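Local coordinates for protein STU0660 (Streptococcus thermophilus, PDB 3ZTH) that binds magnesium and probably DNA as a large Csn2 protein involved in CRISPR-mediated bacterial immunity, at residues E213-F218 and Y243-E248. Sequence-based numbering, arbitrary orientation.
Sequences ESYTIF and YLKIDE
Tyr215, in the first turns of helix 212-228, takes the edge of the Tyr243 ring against one face of its own ring. The pair is T-shaped, with centroids 5.1 Å apart and planes at 83°. Tyr243 CD2 does most of the touching: it sits 3.3 Å from Tyr215 CG, near the rim of the ring rather than over its middle, while Tyr243 CE2 lies beside Tyr215 CB. With CG anti to the backbone N (chi1 -172°), the Tyr215 ring swings off the helix toward residues 243-248, and Phe218, one turn on, sets its CD2 over the rim of the opposite face. The phenol end is tied in as well. One water accepts from Tyr215 OH at 2.8 Å and donates to the carbonyl O of Tyr243 at 2.5 Å, bridging the Tyr215 hydroxyl to the backbone of the other tyrosine. In the P-loop NTPase-like core of this Csn2 protein, the contact joins the helix leading into strand 232-237 to the loop running from that strand to strand 254-257, beside a bound magnesium ion about 4 Å from the Tyr243 side chain. Tyr243 OH itself bonds to Ile210 O, just ahead of the helix. Next along, Thr216 meets Lys245, whose chain bends at chi2 (-60°) and then runs extended, crossing the threonine at about a right angle. On the way Lys245 CE passes the edge of the Tyr215 ring, 4.1 Å from CD2. The ammonium NZ gives only a weak hydrogen bond to Thr216 OG1, 3.4 Å long; that oxygen is also bonded to Glu212 O within the helix and to Arg306 NH2 of the second subunit, where that neighbouring copy packs against Lys245 too.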
loop_
_atom_site.group_PDB
_atom_site.type_symbol
_atom_site.label_atom_id
_atom_site.label_comp_id
_atom_site.label_asym_id
_atom_site.label_seq_id
_atom_site.Cartn_x
_atom_site.Cartn_y
_atom_site.Cartn_z
ATOM N N GLU A 213 -7.699 11.557 -46.455
ATOM C CA GLU A 213 -7.179 10.447 -47.250
ATOM C C GLU A 213 -6.789 9.254 -46.376
ATOM O O GLU A 213 -7.118 8.106 -46.694
ATOM C CB GLU A 213 -5.957 10.884 -48.056
ATOM C CG GLU A 213 -6.231 11.887 -49.162
ATOM C CD GLU A 213 -6.772 13.210 -48.645
ATOM O OE1 GLU A 213 -6.259 13.707 -47.613
ATOM O OE2 GLU A 213 -7.705 13.753 -49.284
ATOM N N SER A 214 -6.074 9.516 -45.286
ATOM C CA SER A 214 -5.665 8.434 -44.398
ATOM C C SER A 214 -6.885 7.755 -43.796
ATOM O O SER A 214 -6.961 6.525 -43.737
ATOM C CB SER A 214 -4.758 8.956 -43.273
ATOM O OG SER A 214 -3.448 9.239 -43.746
ATOM N N TYR A 215 -7.850 8.557 -43.365
ATOM C CA TYR A 215 -9.049 8.013 -42.760
ATOM C C TYR A 215 -9.742 7.008 -43.687
ATOM O O TYR A 215 -10.229 5.964 -43.247
ATOM C CB TYR A 215 -10.005 9.141 -42.384
ATOM C CG TYR A 215 -11.173 8.631 -41.587
ATOM C CD1 TYR A 215 -11.086 8.504 -40.202
ATOM C CD2 TYR A 215 -12.340 8.199 -42.219
ATOM C CE1 TYR A 215 -12.122 7.960 -39.467
ATOM C CE2 TYR A 215 -13.389 7.651 -41.487
ATOM C CZ TYR A 215 -13.270 7.536 -40.111
ATOM O OH TYR A 215 -14.301 7.010 -39.371
ATOM N N THR A 216 -9.779 7.333 -44.972
ATOM C CA THR A 216 -10.376 6.464 -45.975
ATOM C C THR A 216 -9.656 5.094 -45.953
ATOM O O THR A 216 -10.284 4.041 -46.081
ATOM C CB THR A 216 -10.245 7.128 -47.362
ATOM O OG1 THR A 216 -11.007 8.341 -47.367
ATOM C CG2 THR A 216 -10.728 6.211 -48.477
ATOM N N ILE A 217 -8.338 5.117 -45.788
ATOM C CA ILE A 217 -7.566 3.885 -45.725
ATOM C C ILE A 217 -7.984 3.090 -44.480
ATOM O O ILE A 217 -8.214 1.873 -44.538
ATOM C CB ILE A 217 -6.045 4.192 -45.665
ATOM C CG1 ILE A 217 -5.587 4.759 -47.011
ATOM C CG2 ILE A 217 -5.260 2.935 -45.295
ATOM C CD1 ILE A 217 -4.119 5.176 -47.043
ATOM N N PHE A 218 -8.080 3.792 -43.355
ATOM C CA PHE A 218 -8.488 3.196 -42.085
ATOM C C PHE A 218 -9.901 2.620 -42.168
ATOM O O PHE A 218 -10.172 1.527 -41.664
ATOM C CB PHE A 218 -8.428 4.261 -40.986
ATOM C CG PHE A 218 -9.294 3.962 -39.798
ATOM C CD1 PHE A 218 -8.879 3.064 -38.823
ATOM C CD2 PHE A 218 -10.546 4.567 -39.668
ATOM C CE1 PHE A 218 -9.695 2.767 -37.733
ATOM C CE2 PHE A 218 -11.370 4.279 -38.587
ATOM C CZ PHE A 218 -10.946 3.376 -37.614
ATOM N N TYR A 243 -15.483 13.020 -42.983
ATOM C CA TYR A 243 -15.175 11.708 -42.407
ATOM C C TYR A 243 -16.317 10.690 -42.411
ATOM O O TYR A 243 -16.084 9.483 -42.483
ATOM C CB TYR A 243 -14.625 11.873 -40.991
ATOM C CG TYR A 243 -13.265 12.531 -40.998
ATOM C CD1 TYR A 243 -13.140 13.919 -41.058
ATOM C CD2 TYR A 243 -12.107 11.763 -41.043
ATOM C CE1 TYR A 243 -11.900 14.518 -41.167
ATOM C CE2 TYR A 243 -10.860 12.349 -41.154
ATOM C CZ TYR A 243 -10.760 13.726 -41.217
ATOM O OH TYR A 243 -9.520 14.315 -41.327
ATOM N N LEU A 244 -17.548 11.179 -42.333
ATOM C CA LEU A 244 -18.712 10.305 -42.349
ATOM C C LEU A 244 -18.774 9.559 -43.687
ATOM O O LEU A 244 -18.699 10.175 -44.746
ATOM C CB LEU A 244 -19.977 11.141 -42.166
ATOM C CG LEU A 244 -21.316 10.413 -42.168
ATOM C CD1 LEU A 244 -21.380 9.447 -40.983
ATOM C CD2 LEU A 244 -22.445 11.445 -42.109
ATOM N N LYS A 245 -18.899 8.235 -43.638
ATOM C CA LYS A 245 -18.975 7.424 -44.856
ATOM C C LYS A 245 -20.367 6.816 -44.964
ATOM O O LYS A 245 -20.806 6.108 -44.057
ATOM C CB LYS A 245 -17.942 6.284 -44.823
ATOM C CG LYS A 245 -16.497 6.725 -44.666
ATOM C CD LYS A 245 -16.058 7.623 -45.820
ATOM C CE LYS A 245 -14.675 8.216 -45.563
ATOM N NZ LYS A 245 -14.227 9.149 -46.646
ATOM N N ILE A 246 -21.056 7.084 -46.065
ATOM C CA ILE A 246 -22.395 6.543 -46.273
ATOM C C ILE A 246 -22.474 5.624 -47.490
ATOM O O ILE A 246 -22.035 5.993 -48.577
ATOM C CB ILE A 246 -23.438 7.678 -46.458
ATOM C CG1 ILE A 246 -23.600 8.455 -45.150
ATOM C CG2 ILE A 246 -24.771 7.106 -46.907
ATOM C CD1 ILE A 246 -24.601 9.585 -45.228
ATOM N N ASP A 247 -23.015 4.422 -47.293
ATOM C CA ASP A 247 -23.212 3.462 -48.383
ATOM C C ASP A 247 -24.489 2.678 -48.089
ATOM O O ASP A 247 -25.105 2.874 -47.039
ATOM C CB ASP A 247 -22.013 2.507 -48.547
ATOM C CG ASP A 247 -21.768 1.636 -47.324
ATOM O OD1 ASP A 247 -22.737 1.064 -46.780
ATOM O OD2 ASP A 247 -20.591 1.506 -46.914
ATOM N N GLU A 248 -24.894 1.803 -49.006
ATOM C CA GLU A 248 -26.115 1.023 -48.816
ATOM C C GLU A 248 -26.132 0.163 -47.556
ATOM O O GLU A 248 -27.170 0.017 -46.916
ATOM C CB GLU A 248 -26.384 0.121 -50.032
ATOM C CG GLU A 248 -27.306 0.733 -51.088
ATOM C CD GLU A 248 -28.681 1.149 -50.535
ATOM O OE1 GLU A 248 -28.904 1.071 -49.300
ATOM O OE2 GLU A 248 -29.542 1.565 -51.345
HETATM O O HOH W 1 -16.583 7.804 -40.698
#